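Local coordinates for protein allantoin racemase (PDB 5LG5) that racemises allantoin, interconverting its enantiomers, and probably acts on other 5-monosubstituted hydantoins as other members of the HyuE racemase family do, at residues I95-A100 against E124-L129; S101-M104 against A109-V112. All coordinates share one frame; numbering follows the deposited sequence.

Overall arrangement
Both interactions use helix 95-103, which follows strand 92-94, the edge of one four-stranded parallel sheet, and leads into strand 110-114, an inner strand of the second. Interaction 1 sets the first part of this helix against helix 120-129; interaction 2 sets its last residues against strand 110-114, which lies between the two helices in sequence. Interaction 2 is thus the shorter-range contact, spanned by interaction 1. Their centres are about 9 Å apart, and they meet at Tyr110, whose OH lies 3.3 Å from Ala100 CB. The two buried contacts therefore form one continuous packing region around helix 95-103, which connects the two sheets along the chain, and both reach the third subunit.

Interaction 1 of 2, residues I95-A100 against E124-L129; sequences ITEAAA and EDRLKL
Glu97 OE1 accepts a hydrogen bond from a water that carries it across to Arg126. This water, 2.9 Å from Glu97 OE1, also donates to the backbone carbonyl oxygen Arg126 O at 2.7 Å, and sits above one face of the guanidinium, toward its rim. A second bridge is doubtful: its water, at the guanidinium edge and in its plane, is modelled unusually close to the same carboxylate oxygen and accepts only a weak bond from Arg126 NE. The charged groups stay short of a salt bridge, with Glu97 OE1 and Arg126 NH2 4.5 Å apart. Their direct ionic partners lie elsewhere: Arg81 for Glu97 OE2 and Glu82 for Arg126 NH2.

Beside this water-bridged polar part the contact is apolar. The CD2 methyl of Leu127 enters between Thr96 and Ala100, one helical turn apart, and lies 3.8 Å from both Thr96 CG2 and Ala100 CB. Thr96 turns its methyl to the leucine because OG1 takes the position beside the backbone N (chi1 -52°), where it bonds to Asp94 and to the backbone N of Gly77. The two helices pack at a steep crossing (-69°, short axes 10.3 Å apart), and strand 110-114, which separates them in sequence, lies against both through Tyr110. The buried carboxylate is thus probably stabilised as an anion by Arg81 and at least the bridging water, with the nearby guanidinium adding a longer-range attraction.

Interaction 2 of 2, residues S101-M104 against A109-V112; sequences STAM and AYSV
A short connection from helix 95-103 to strand 110-114 brings the end of the helix back against the start of the strand, and Tyr110 fills the angle between them. The strand is an inner one of a parallel sheet, flanked by strands 136-141 and 175-179. Ala103 and Tyr110 are the closest pair along the backbones, their CA atoms 6.4 Å apart, and each points its CB toward the other segment. Those two CB atoms meet at 3.9 Å, and the alanine also packs on Val175 and Cys177 of the neighbouring strand.

Met104 crosses the ring at a slant. Its CG lies 3.8 Å from Tyr110 CD1 and equally near CE1, touching the CD1-CE1 bond, not the ring centre. The chain is extended to the sulfur but bends at chi3 (50°). Met104 SD then stands 5.3 Å from the centroid of the Tyr110 ring, 67° off the ring normal, an oblique Met-aromatic contact in which SD comes nearest to CE1.

Tyr110 holds its CG between the backbone N and the carbonyl carbon (chi1 71°), which carries the ring away from its own strand, back toward Ala100. Val112 CG2, two residues on, lies in the ring plane at an edge. The far end is fixed by a hydrogen bond from Tyr110 OH to the carbonyl oxygen of Leu132, while the backbone carbonyl of Met104 is bonded by Arg135. No hydrogen bond crosses between the segments; the contact is apolar packing with a slanted sulfur-aromatic component. The buried phenol has its hydrogen-bonding need met by the loop beyond, while methionine packs on the ring carbons and alanine on the CB methylene.

Interaction 1 of 2, residues I95-A100 against E124-L129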
loop_
_atom_site.group_PDB
_atom_site.type_symbol
_atom_site.label_atom_id
_atom_site.label_comp_id
_atom_site.label_asym_id
_atom_site.label_seq_id
_atom_site.Cartn_x
_atom_site.Cartn_y
_atom_site.Cartn_z
ATOM N N ILE E 95 8.748 -17.035 -16.254
ATOM C CA ILE E 95 10.124 -16.798 -15.803
ATOM C C ILE E 95 10.258 -15.505 -15.009
ATOM O O ILE E 95 11.184 -15.348 -14.218
ATOM C CB ILE E 95 11.142 -16.828 -16.962
ATOM C CG1 ILE E 95 10.954 -15.626 -17.896
ATOM C CG2 ILE E 95 11.040 -18.157 -17.722
ATOM C CD1 ILE E 95 12.025 -15.535 -19.018
ATOM N N THR E 96 9.315 -14.594 -15.222
ATOM C CA THR E 96 9.267 -13.330 -14.502
ATOM C C THR E 96 9.121 -13.569 -13.013
ATOM O O THR E 96 9.933 -13.122 -12.200
ATOM C CB THR E 96 8.046 -12.502 -14.947
ATOM O OG1 THR E 96 8.031 -12.382 -16.380
ATOM C CG2 THR E 96 8.057 -11.127 -14.294
ATOM N N GLU E 97 8.071 -14.286 -12.658
ATOM C CA GLU E 97 7.796 -14.577 -11.268
ATOM C C GLU E 97 8.780 -15.587 -10.723
ATOM O O GLU E 97 9.241 -15.457 -9.596
ATOM C CB GLU E 97 6.343 -15.009 -11.146
ATOM C CG GLU E 97 5.476 -13.838 -11.573
ATOM C CD GLU E 97 4.193 -14.236 -12.248
ATOM O OE1 GLU E 97 3.715 -13.435 -13.076
ATOM O OE2 GLU E 97 3.669 -15.337 -11.965
ATOM N N ALA E 98 9.180 -16.537 -11.557
ATOM C CA ALA E 98 10.204 -17.484 -11.141
ATOM C C ALA E 98 11.453 -16.729 -10.700
ATOM O O ALA E 98 11.953 -16.949 -9.596
ATOM C CB ALA E 98 10.530 -18.444 -12.265
ATOM N N ALA E 99 11.924 -15.794 -11.528
ATOM C CA ALA E 99 13.136 -15.048 -11.181
ATOM C C ALA E 99 12.965 -14.233 -9.896
ATOM O O ALA E 99 13.808 -14.310 -8.997
ATOM C CB ALA E 99 13.569 -14.148 -12.336
ATOM N N ALA E 100 11.873 -13.470 -9.794
ATOM C CA ALA E 100 11.682 -12.614 -8.628
ATOM C C ALA E 100 11.521 -13.444 -7.371
ATOM O O ALA E 100 12.135 -13.164 -6.345
ATOM C CB ALA E 100 10.489 -11.689 -8.823
ATOM N N GLU E 124 7.074 -3.939 -14.187
ATOM C CA GLU E 124 6.593 -3.401 -12.919
ATOM C C GLU E 124 5.140 -3.837 -12.683
ATOM O O GLU E 124 4.794 -4.292 -11.595
ATOM C CB GLU E 124 6.715 -1.877 -12.901
ATOM C CG GLU E 124 8.154 -1.368 -12.834
ATOM C CD GLU E 124 8.251 0.123 -13.043
ATOM O OE1 GLU E 124 7.264 0.704 -13.558
ATOM O OE2 GLU E 124 9.313 0.707 -12.708
ATOM N N ASP E 125 4.300 -3.716 -13.707
ATOM C CA ASP E 125 2.898 -4.105 -13.559
ATOM C C ASP E 125 2.723 -5.616 -13.286
ATOM O O ASP E 125 1.958 -6.005 -12.403
ATOM C CB ASP E 125 2.066 -3.661 -14.776
ATOM C CG ASP E 125 1.770 -2.154 -14.795
ATOM O OD1 ASP E 125 1.304 -1.663 -15.850
ATOM O OD2 ASP E 125 2.008 -1.451 -13.787
ATOM N N ARG E 126 3.452 -6.464 -14.012
ATOM C CA ARG E 126 3.352 -7.916 -13.801
ATOM C C ARG E 126 3.819 -8.359 -12.400
ATOM O O ARG E 126 3.241 -9.270 -11.802
ATOM C CB ARG E 126 4.112 -8.703 -14.890
ATOM C CG ARG E 126 3.521 -8.585 -16.314
ATOM C CD ARG E 126 2.039 -8.967 -16.385
ATOM N NE ARG E 126 1.814 -10.400 -16.160
ATOM C CZ ARG E 126 0.610 -10.975 -16.130
ATOM N NH1 ARG E 126 -0.478 -10.240 -16.292
ATOM N NH2 ARG E 126 0.491 -12.285 -15.932
ATOM N N LEU E 127 4.891 -7.745 -11.910
ATOM C CA LEU E 127 5.437 -8.057 -10.587
ATOM C C LEU E 127 4.480 -7.618 -9.477
ATOM O O LEU E 127 4.334 -8.303 -8.453
ATOM C CB LEU E 127 6.825 -7.419 -10.412
ATOM C CG LEU E 127 7.958 -8.028 -11.255
ATOM C CD1 LEU E 127 9.263 -7.234 -11.135
ATOM C CD2 LEU E 127 8.191 -9.473 -10.835
ATOM N N LYS E 128 3.838 -6.466 -9.678
ATOM C CA LYS E 128 2.831 -5.974 -8.738
ATOM C C LYS E 128 1.634 -6.902 -8.668
ATOM O O LYS E 128 1.186 -7.275 -7.578
ATOM C CB LYS E 128 2.389 -4.557 -9.119
ATOM C CG LYS E 128 3.425 -3.501 -8.764
ATOM C CD LYS E 128 3.019 -2.126 -9.283
ATOM C CE LYS E 128 4.095 -1.098 -8.972
ATOM N NZ LYS E 128 3.740 0.241 -9.539
ATOM N N LEU E 129 1.147 -7.300 -9.836
ATOM C CA LEU E 129 -0.003 -8.179 -9.925
ATOM C C LEU E 129 0.316 -9.536 -9.303
ATOM O O LEU E 129 -0.559 -10.170 -8.702
ATOM C CB LEU E 129 -0.407 -8.386 -11.393
ATOM C CG LEU E 129 -1.476 -7.403 -11.892
ATOM C CD1 LEU E 129 -1.698 -7.505 -13.406
ATOM C CD2 LEU E 129 -2.787 -7.535 -11.126
HETATM O O HOH W 1 1.763 -11.257 -12.864
HETATM O O HOH W 2 4.061 -12.920 -15.500
#

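Interaction 2 of 2, residues S101-M104 against A109-V112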
loop_
_atom_site.group_PDB
_atom_site.type_symbol
_atom_site.label_atom_id
_atom_site.label_comp_id
_atom_site.label_asym_id
_atom_site.label_seq_id
_atom_site.Cartn_x
_atom_site.Cartn_y
_atom_site.Cartn_z
ATOM N N SER E 101 10.708 -14.487 -7.462
ATOM C CA SER E 101 10.461 -15.350 -6.318
ATOM C C SER E 101 11.736 -16.034 -5.797
ATOM O O SER E 101 11.977 -16.060 -4.578
ATOM C CB SER E 101 9.373 -16.385 -6.645
ATOM O OG SER E 101 9.004 -17.106 -5.477
ATOM N N THR E 102 12.569 -16.577 -6.682
ATOM C CA THR E 102 13.776 -17.201 -6.146
ATOM C C THR E 102 14.792 -16.161 -5.669
ATOM O O THR E 102 15.436 -16.387 -4.662
ATOM C CB THR E 102 14.422 -18.330 -7.028
ATOM O OG1 THR E 102 15.689 -17.914 -7.548
ATOM C CG2 THR E 102 13.502 -18.807 -8.119
ATOM N N ALA E 103 14.901 -15.019 -6.350
ATOM C CA ALA E 103 15.794 -13.944 -5.880
ATOM C C ALA E 103 15.440 -13.488 -4.457
ATOM O O ALA E 103 16.305 -13.111 -3.658
ATOM C CB ALA E 103 15.778 -12.752 -6.849
ATOM N N MET E 104 14.155 -13.531 -4.140
ATOM C CA MET E 104 13.699 -13.115 -2.821
ATOM C C MET E 104 14.199 -14.020 -1.693
ATOM O O MET E 104 14.225 -13.612 -0.529
ATOM C CB MET E 104 12.178 -12.965 -2.801
ATOM C CG MET E 104 11.689 -11.666 -3.462
ATOM S SD MET E 104 9.930 -11.711 -3.814
ATOM C CE MET E 104 9.296 -12.246 -2.223
ATOM N N ALA E 109 16.497 -7.276 -1.139
ATOM C CA ALA E 109 15.844 -6.622 -2.267
ATOM C C ALA E 109 16.475 -7.100 -3.570
ATOM O O ALA E 109 17.675 -7.410 -3.604
ATOM C CB ALA E 109 15.956 -5.083 -2.132
ATOM N N TYR E 110 15.669 -7.186 -4.633
ATOM C CA TYR E 110 16.184 -7.585 -5.946
ATOM C C TYR E 110 15.904 -6.486 -6.971
ATOM O O TYR E 110 14.985 -5.688 -6.802
ATOM C CB TYR E 110 15.585 -8.928 -6.412
ATOM C CG TYR E 110 14.118 -8.831 -6.786
ATOM C CD1 TYR E 110 13.131 -9.064 -5.845
ATOM C CD2 TYR E 110 13.723 -8.494 -8.076
ATOM C CE1 TYR E 110 11.798 -8.961 -6.166
ATOM C CE2 TYR E 110 12.380 -8.399 -8.411
ATOM C CZ TYR E 110 11.432 -8.635 -7.445
ATOM O OH TYR E 110 10.107 -8.540 -7.756
ATOM N N SER E 111 16.703 -6.441 -8.031
ATOM C CA SER E 111 16.407 -5.558 -9.157
ATOM C C SER E 111 16.346 -6.361 -10.437
ATOM O O SER E 111 16.999 -7.394 -10.578
ATOM C CB SER E 111 17.431 -4.413 -9.299
ATOM O OG SER E 111 17.217 -3.393 -8.336
ATOM N N VAL E 112 15.523 -5.902 -11.359
ATOM C CA VAL E 112 15.418 -6.537 -12.644
ATOM C C VAL E 112 16.109 -5.672 -13.678
ATOM O O VAL E 112 15.889 -4.467 -13.726
ATOM C CB VAL E 112 13.935 -6.731 -13.029
ATOM C CG1 VAL E 112 13.820 -7.432 -14.381
ATOM C CG2 VAL E 112 13.201 -7.512 -11.926
#